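Local coordinates for protein L-talarate/galactarate dehydratase (Salmonella typhimurium, PDB 2PP1) that catalyses the magnesium-dependent dehydration of L-talarate and galactarate to 5-keto-4-deoxy-D-glucarate, and also epimerises L-talarate to galactarate, at residues Val162-Thr167 against Pro345-Phe350; Phe297-Ala302 against Lys324-Phe329. All coordinates share one frame; numbering follows the deposited sequence.

Contact 1 (Val162-Thr167 against Pro345-Phe350); sequences VQCYNT and PWLEHF. With LLH ((2R,3S,4R)-2,3,4-trihydroxy-5-(hydroxyamino)-5-oxopentanoic acid), chain H.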
loop_
_atom_site.group_PDB
_atom_site.type_symbol
_atom_site.label_atom_id
_atom_site.label_comp_id
_atom_site.label_asym_id
_atom_site.label_seq_id
_atom_site.Cartn_x
_atom_site.Cartn_y
_atom_site.Cartn_z
ATOM N N VAL A 162 -6.555 -18.495 -6.554
ATOM C CA VAL A 162 -5.339 -18.853 -5.838
ATOM C C VAL A 162 -5.324 -20.312 -5.374
ATOM O O VAL A 162 -6.356 -20.855 -4.965
ATOM C CB VAL A 162 -5.109 -17.914 -4.605
ATOM C CG1 VAL A 162 -5.532 -16.486 -4.936
ATOM C CG2 VAL A 162 -5.853 -18.419 -3.406
ATOM N N GLN A 163 -4.148 -20.939 -5.461
ATOM C CA GLN A 163 -3.958 -22.333 -5.039
ATOM C C GLN A 163 -4.556 -22.473 -3.648
ATOM O O GLN A 163 -4.347 -21.617 -2.793
ATOM C CB GLN A 163 -2.475 -22.676 -4.960
ATOM C CG GLN A 163 -1.711 -22.419 -6.225
ATOM C CD GLN A 163 -0.231 -22.660 -6.043
ATOM O OE1 GLN A 163 0.412 -22.055 -5.181
ATOM N NE2 GLN A 163 0.321 -23.542 -6.855
ATOM N N CYS A 164 -5.269 -23.565 -3.410
ATOM C CA CYS A 164 -5.925 -23.751 -2.129
ATOM C C CYS A 164 -5.697 -25.141 -1.562
ATOM O O CYS A 164 -5.802 -26.139 -2.274
ATOM C CB CYS A 164 -7.424 -23.489 -2.306
ATOM S SG CYS A 164 -8.361 -23.537 -0.782
ATOM N N TYR A 165 -5.380 -25.208 -0.277
ATOM C CA TYR A 165 -5.146 -26.489 0.376
ATOM C C TYR A 165 -6.089 -26.597 1.570
ATOM O O TYR A 165 -6.494 -25.585 2.139
ATOM C CB TYR A 165 -3.681 -26.598 0.847
ATOM C CG TYR A 165 -3.372 -25.778 2.087
ATOM C CD1 TYR A 165 -3.577 -26.301 3.368
ATOM C CD2 TYR A 165 -2.915 -24.467 1.977
ATOM C CE1 TYR A 165 -3.335 -25.537 4.505
ATOM C CE2 TYR A 165 -2.671 -23.698 3.102
ATOM C CZ TYR A 165 -2.880 -24.238 4.366
ATOM O OH TYR A 165 -2.622 -23.466 5.473
ATOM N N ASN A 166 -6.428 -27.821 1.955
ATOM C CA ASN A 166 -7.324 -28.020 3.093
ATOM C C ASN A 166 -6.590 -28.354 4.385
ATOM O O ASN A 166 -5.588 -29.065 4.375
ATOM C CB ASN A 166 -8.341 -29.127 2.806
ATOM C CG ASN A 166 -9.089 -29.552 4.060
ATOM O OD1 ASN A 166 -8.672 -30.477 4.767
ATOM N ND2 ASN A 166 -10.181 -28.854 4.364
ATOM N N THR A 167 -7.121 -27.849 5.497
ATOM C CA THR A 167 -6.547 -28.080 6.818
ATOM C C THR A 167 -7.508 -28.821 7.755
ATOM O O THR A 167 -7.075 -29.638 8.569
ATOM C CB THR A 167 -6.171 -26.742 7.505
ATOM O OG1 THR A 167 -5.129 -26.100 6.768
ATOM C CG2 THR A 167 -5.694 -26.983 8.935
ATOM N N PRO A 345 0.890 -17.332 -4.131
ATOM C CA PRO A 345 0.521 -17.674 -2.752
ATOM C C PRO A 345 -0.313 -18.933 -2.605
ATOM O O PRO A 345 -0.616 -19.615 -3.582
ATOM C CB PRO A 345 -0.264 -16.450 -2.310
ATOM C CG PRO A 345 -1.086 -16.170 -3.550
ATOM C CD PRO A 345 -0.108 -16.409 -4.715
ATOM N N TRP A 346 -0.681 -19.227 -1.363
ATOM C CA TRP A 346 -1.526 -20.373 -1.037
ATOM C C TRP A 346 -2.646 -19.862 -0.150
ATOM O O TRP A 346 -2.448 -18.938 0.638
ATOM C CB TRP A 346 -0.757 -21.450 -0.270
ATOM C CG TRP A 346 -0.016 -22.409 -1.132
ATOM C CD1 TRP A 346 1.292 -22.318 -1.531
ATOM C CD2 TRP A 346 -0.536 -23.602 -1.724
ATOM N NE1 TRP A 346 1.613 -23.387 -2.329
ATOM C CE2 TRP A 346 0.513 -24.190 -2.468
ATOM C CE3 TRP A 346 -1.789 -24.235 -1.701
ATOM C CZ2 TRP A 346 0.350 -25.383 -3.182
ATOM C CZ3 TRP A 346 -1.951 -25.424 -2.409
ATOM C CH2 TRP A 346 -0.884 -25.985 -3.139
ATOM N N LEU A 347 -3.821 -20.466 -0.278
ATOM C CA LEU A 347 -4.978 -20.082 0.522
ATOM C C LEU A 347 -5.361 -21.290 1.370
ATOM O O LEU A 347 -5.358 -22.418 0.887
ATOM C CB LEU A 347 -6.142 -19.693 -0.387
ATOM C CG LEU A 347 -7.409 -19.166 0.276
ATOM C CD1 LEU A 347 -7.145 -17.785 0.833
ATOM C CD2 LEU A 347 -8.554 -19.107 -0.762
ATOM N N GLU A 348 -5.683 -21.051 2.634
ATOM C CA GLU A 348 -6.044 -22.134 3.547
ATOM C C GLU A 348 -7.554 -22.328 3.636
ATOM O O GLU A 348 -8.299 -21.377 3.854
ATOM C CB GLU A 348 -5.462 -21.859 4.937
ATOM C CG GLU A 348 -5.845 -22.871 6.007
ATOM C CD GLU A 348 -4.987 -22.747 7.279
ATOM O OE1 GLU A 348 -4.616 -21.617 7.660
ATOM O OE2 GLU A 348 -4.696 -23.785 7.905
ATOM N N HIS A 349 -7.995 -23.568 3.466
ATOM C CA HIS A 349 -9.420 -23.873 3.507
ATOM C C HIS A 349 -9.931 -24.582 4.764
ATOM O O HIS A 349 -9.312 -25.524 5.276
ATOM C CB HIS A 349 -9.822 -24.707 2.282
ATOM C CG HIS A 349 -11.187 -25.321 2.397
ATOM N ND1 HIS A 349 -11.426 -26.472 3.118
ATOM C CD2 HIS A 349 -12.396 -24.907 1.941
ATOM C CE1 HIS A 349 -12.721 -26.737 3.107
ATOM N NE2 HIS A 349 -13.332 -25.801 2.401
ATOM N N PHE A 350 -11.071 -24.091 5.240
ATOM C CA PHE A 350 -11.806 -24.626 6.384
ATOM C C PHE A 350 -13.241 -24.396 5.910
ATOM O O PHE A 350 -13.496 -23.413 5.212
ATOM C CB PHE A 350 -11.609 -23.789 7.654
ATOM C CG PHE A 350 -10.365 -24.114 8.440
ATOM C CD1 PHE A 350 -9.124 -23.603 8.063
ATOM C CD2 PHE A 350 -10.450 -24.886 9.599
ATOM C CE1 PHE A 350 -7.986 -23.849 8.828
ATOM C CE2 PHE A 350 -9.315 -25.142 10.374
ATOM C CZ PHE A 350 -8.082 -24.622 9.991
HETATM O O5A LLH H . -7.509 -26.031 16.755
HETATM C C5 LLH H . -7.000 -24.889 16.648
HETATM O O5B LLH H . -6.421 -24.264 17.579
HETATM C C4 LLH H . -7.079 -24.186 15.286
HETATM O O4 LLH H . -8.001 -24.850 14.424
HETATM C C3 LLH H . -5.680 -24.132 14.666
HETATM O O3 LLH H . -5.134 -25.462 14.566
HETATM C C2 LLH H . -5.673 -23.495 13.254
HETATM O O2 LLH H . -6.001 -22.116 13.462
HETATM C C1 LLH H . -4.336 -23.599 12.491
HETATM O O1 LLH H . -3.257 -23.486 13.054
HETATM N N LLH H . -4.431 -23.846 11.166
HETATM O ON LLH H . -3.405 -23.573 10.272
HETATM O O HOH W 1 -2.104 -19.129 -5.890
#
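With CG of Glu348 trans to its backbone N (chi1 176°) and the chain extended beyond it, the carboxylate runs out to meet Thr167, whose OG1 is set opposite the carbonyl carbon by a chi1 of -65°. Thr167 OG1 donates to Glu348 OE2 at 2.6 Å, meeting that oxygen on its anti lone pair, the side away from OE1. The same oxygen forms a salt bridge with Lys195. Glu348 OE2 also lies 2.7 Å from ON of the ligand, so several groups surround the end of this side chain.

On the sheet face shared by Gln163, Tyr165, Trp346 and Glu348, the ring of Tyr165 lies over the start of Glu348: CA of Glu348 sits 4.1 Å from the Tyr165 ring centroid in a CH-pi contact. Next along the face, Trp346 turns the face of its six-membered ring to CB of Gln163, 3.7 Å from the centroid, while CD2 of Tyr165 meets its CE3. Trp250 packs edge-to-face on both aromatic rings.

The opposite face carries Cys164, Leu347, Asn166 and His349. ND2 of Asn166 donates to ND1 of His349 at 3.0 Å, within both the amide and the ring plane; Ser168 also bonds this amide nitrogen, and Tyr12 of the second subunit stacks on the imidazole. Nearer the start of the strands, Val162 CG2 presses on Leu347 CB at 3.3 Å, tighter than a usual carbon-carbon contact.

Between the faces, backbone hydrogen bonds of the parallel ladder alternate between the strands, from Gln163 O to Leu347 N through to Thr167 N on His349 O. This pairing of first and last strands closes the modified (beta/alpha)7beta barrel of the mandelate racemase/muconate lactonizing enzyme family and places Glu348 at its substrate-binding end.

Contact 2 (Phe297-Ala302 against Lys324-Phe329); sequences FVQPDA and KLAPHF. With LLH ((2R,3S,4R)-2,3,4-trihydroxy-5-(hydroxyamino)-5-oxopentanoic acid), chain H.
His328 and Asp301 meet just beyond the C-terminal ends of two neighbouring parallel strands in the modified (beta/alpha)7beta barrel of the enolase superfamily. ND1 of His328 donates to OD2 of Asp301 over 2.8 Å, at an N-H...O angle of 158°; the acceptor lies in the imidazole plane and offers its anti lone pair, with carboxylate and ring turned 38° from each other. At the other end of the ring, NE2 of His328 is hydrogen-bonded to O2 of the ligand at 2.7 Å, in keeping with the role of this histidine as proton donor and acceptor. Asp301 is credited with raising its basicity.

In the next shell, Tyr80 hydrogen-bonds OD2 of Asp301, while OD1 caps the following helix at the N of Arg304. The backbone sets the pair in register: His328 N donates to Pro300 O at 3.0 Å, and further back Ala326 N reaches Val298 O and Val298 N reaches Lys324 O.

Outside this ladder, CD1 of Leu325 packs on CD of Pro300 at 3.5 Å, and helix 308-320 covers the proline. CG and NE2 of Gln299 approach CB of Ala326, while NE2 is hydrogen-bonded to Glu252 OE1, a magnesium ligand. At the strand starts Phe297 and Lys324 point the same way, and CB of Lys324 rests over the Phe297 ring face, 3.7 Å from its centroid.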
loop_
_atom_site.group_PDB
_atom_site.type_symbol
_atom_site.label_atom_id
_atom_site.label_comp_id
_atom_site.label_asym_id
_atom_site.label_seq_id
_atom_site.Cartn_x
_atom_site.Cartn_y
_atom_site.Cartn_z
ATOM N N PHE A 297 7.898 -18.950 4.162
ATOM C CA PHE A 297 6.510 -18.567 3.933
ATOM C C PHE A 297 6.080 -17.718 5.121
ATOM O O PHE A 297 6.286 -18.101 6.281
ATOM C CB PHE A 297 5.583 -19.788 3.853
ATOM C CG PHE A 297 5.617 -20.515 2.535
ATOM C CD1 PHE A 297 6.611 -21.448 2.257
ATOM C CD2 PHE A 297 4.631 -20.281 1.574
ATOM C CE1 PHE A 297 6.619 -22.140 1.046
ATOM C CE2 PHE A 297 4.629 -20.965 0.365
ATOM C CZ PHE A 297 5.621 -21.894 0.097
ATOM N N VAL A 298 5.508 -16.557 4.829
ATOM C CA VAL A 298 5.011 -15.671 5.869
ATOM C C VAL A 298 3.509 -15.921 5.891
ATOM O O VAL A 298 2.855 -15.890 4.839
ATOM C CB VAL A 298 5.309 -14.197 5.534
ATOM C CG1 VAL A 298 4.680 -13.267 6.587
ATOM C CG2 VAL A 298 6.822 -13.999 5.466
ATOM N N GLN A 299 2.970 -16.181 7.082
ATOM C CA GLN A 299 1.555 -16.480 7.232
ATOM C C GLN A 299 0.799 -15.500 8.127
ATOM O O GLN A 299 0.492 -15.803 9.284
ATOM C CB GLN A 299 1.406 -17.908 7.767
ATOM C CG GLN A 299 2.116 -18.939 6.904
ATOM C CD GLN A 299 2.016 -20.353 7.437
ATOM O OE1 GLN A 299 2.604 -20.690 8.475
ATOM N NE2 GLN A 299 1.275 -21.200 6.724
ATOM N N PRO A 300 0.472 -14.310 7.596
ATOM C CA PRO A 300 -0.255 -13.326 8.400
ATOM C C PRO A 300 -1.730 -13.722 8.462
ATOM O O PRO A 300 -2.184 -14.572 7.701
ATOM C CB PRO A 300 -0.053 -12.015 7.636
ATOM C CG PRO A 300 0.963 -12.354 6.532
ATOM C CD PRO A 300 0.723 -13.790 6.244
ATOM N N ASP A 301 -2.460 -13.104 9.386
ATOM C CA ASP A 301 -3.881 -13.365 9.591
ATOM C C ASP A 301 -4.477 -11.963 9.761
ATOM O O ASP A 301 -4.265 -11.313 10.786
ATOM C CB ASP A 301 -4.047 -14.212 10.858
ATOM C CG ASP A 301 -5.508 -14.484 11.209
ATOM O OD1 ASP A 301 -6.300 -13.520 11.268
ATOM O OD2 ASP A 301 -5.858 -15.662 11.440
ATOM N N ALA A 302 -5.201 -11.489 8.753
ATOM C CA ALA A 302 -5.767 -10.142 8.806
ATOM C C ALA A 302 -6.518 -9.859 10.113
ATOM O O ALA A 302 -6.277 -8.841 10.772
ATOM C CB ALA A 302 -6.671 -9.900 7.595
ATOM N N LYS A 324 7.282 -16.109 0.302
ATOM C CA LYS A 324 5.995 -16.510 -0.258
ATOM C C LYS A 324 4.937 -16.169 0.799
ATOM O O LYS A 324 5.261 -16.012 1.981
ATOM C CB LYS A 324 5.964 -18.020 -0.523
ATOM C CG LYS A 324 6.939 -18.534 -1.583
ATOM C CD LYS A 324 6.594 -18.035 -2.977
ATOM C CE LYS A 324 7.411 -18.768 -4.055
ATOM N NZ LYS A 324 7.131 -20.249 -4.093
ATOM N N LEU A 325 3.680 -16.060 0.376
ATOM C CA LEU A 325 2.597 -15.730 1.297
ATOM C C LEU A 325 1.599 -16.866 1.385
ATOM O O LEU A 325 1.184 -17.414 0.370
ATOM C CB LEU A 325 1.855 -14.469 0.838
ATOM C CG LEU A 325 0.856 -13.903 1.857
ATOM C CD1 LEU A 325 1.617 -13.091 2.907
ATOM C CD2 LEU A 325 -0.169 -13.009 1.164
ATOM N N ALA A 326 1.232 -17.228 2.609
ATOM C CA ALA A 326 0.239 -18.277 2.842
ATOM C C ALA A 326 -0.550 -17.819 4.062
ATOM O O ALA A 326 -0.265 -18.217 5.188
ATOM C CB ALA A 326 0.915 -19.617 3.115
ATOM N N PRO A 327 -1.553 -16.950 3.844
ATOM C CA PRO A 327 -2.399 -16.417 4.920
ATOM C C PRO A 327 -3.064 -17.537 5.704
ATOM O O PRO A 327 -3.350 -18.595 5.156
ATOM C CB PRO A 327 -3.416 -15.558 4.168
ATOM C CG PRO A 327 -2.634 -15.114 2.952
ATOM C CD PRO A 327 -1.947 -16.383 2.542
ATOM N N HIS A 328 -3.313 -17.294 6.986
ATOM C CA HIS A 328 -3.939 -18.298 7.845
ATOM C C HIS A 328 -5.434 -18.115 8.057
ATOM O O HIS A 328 -5.890 -17.017 8.372
ATOM C CB HIS A 328 -3.228 -18.301 9.205
ATOM C CG HIS A 328 -4.007 -18.954 10.307
ATOM N ND1 HIS A 328 -4.850 -18.249 11.136
ATOM C CD2 HIS A 328 -4.053 -20.238 10.730
ATOM C CE1 HIS A 328 -5.381 -19.073 12.024
ATOM N NE2 HIS A 328 -4.912 -20.284 11.799
ATOM N N PHE A 329 -6.188 -19.194 7.868
ATOM C CA PHE A 329 -7.634 -19.186 8.107
ATOM C C PHE A 329 -8.350 -18.110 7.282
ATOM O O PHE A 329 -7.862 -17.698 6.218
ATOM C CB PHE A 329 -7.856 -18.964 9.611
ATOM C CG PHE A 329 -9.235 -19.341 10.111
ATOM C CD1 PHE A 329 -9.770 -20.597 9.855
ATOM C CD2 PHE A 329 -9.970 -18.449 10.887
ATOM C CE1 PHE A 329 -11.027 -20.963 10.373
ATOM C CE2 PHE A 329 -11.218 -18.797 11.408
ATOM C CZ PHE A 329 -11.749 -20.057 11.152
HETATM O O5A LLH H . -7.509 -26.031 16.755
HETATM C C5 LLH H . -7.000 -24.889 16.648
HETATM O O5B LLH H . -6.421 -24.264 17.579
HETATM C C4 LLH H . -7.079 -24.186 15.286
HETATM O O4 LLH H . -8.001 -24.850 14.424
HETATM C C3 LLH H . -5.680 -24.132 14.666
HETATM O O3 LLH H . -5.134 -25.462 14.566
HETATM C C2 LLH H . -5.673 -23.495 13.254
HETATM O O2 LLH H . -6.001 -22.116 13.462
HETATM C C1 LLH H . -4.336 -23.599 12.491
HETATM O O1 LLH H . -3.257 -23.486 13.054
HETATM N N LLH H . -4.431 -23.846 11.166
HETATM O ON LLH H . -3.405 -23.573 10.272
HETATM O O HOH W 2 -1.409 -20.879 5.606
#

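Contacts 1 and 2, whose centres lie 10 Å apart, are neighbours in the barrel: segment 345-350 follows 324-329 around it, and along the chain contact 2 is nested within the loop that contact 1 closes. Backbone pairing probably continues between them, with Trp346 N 3.1 Å from Leu325 O. Nearer the active site, Phe329 N lies 2.9 Å from Glu348 OE1, a probable hydrogen bond that ties the residue after the catalytic histidine to the substrate-binding glutamate. Both contacts touch the same ligand, contact 2 at its O2 hydroxyl and contact 1 at its hydroxamate end. The nearest side-chain atoms of His328 and Glu348 are about 4 Å and about 5 Å from the bound magnesium ion.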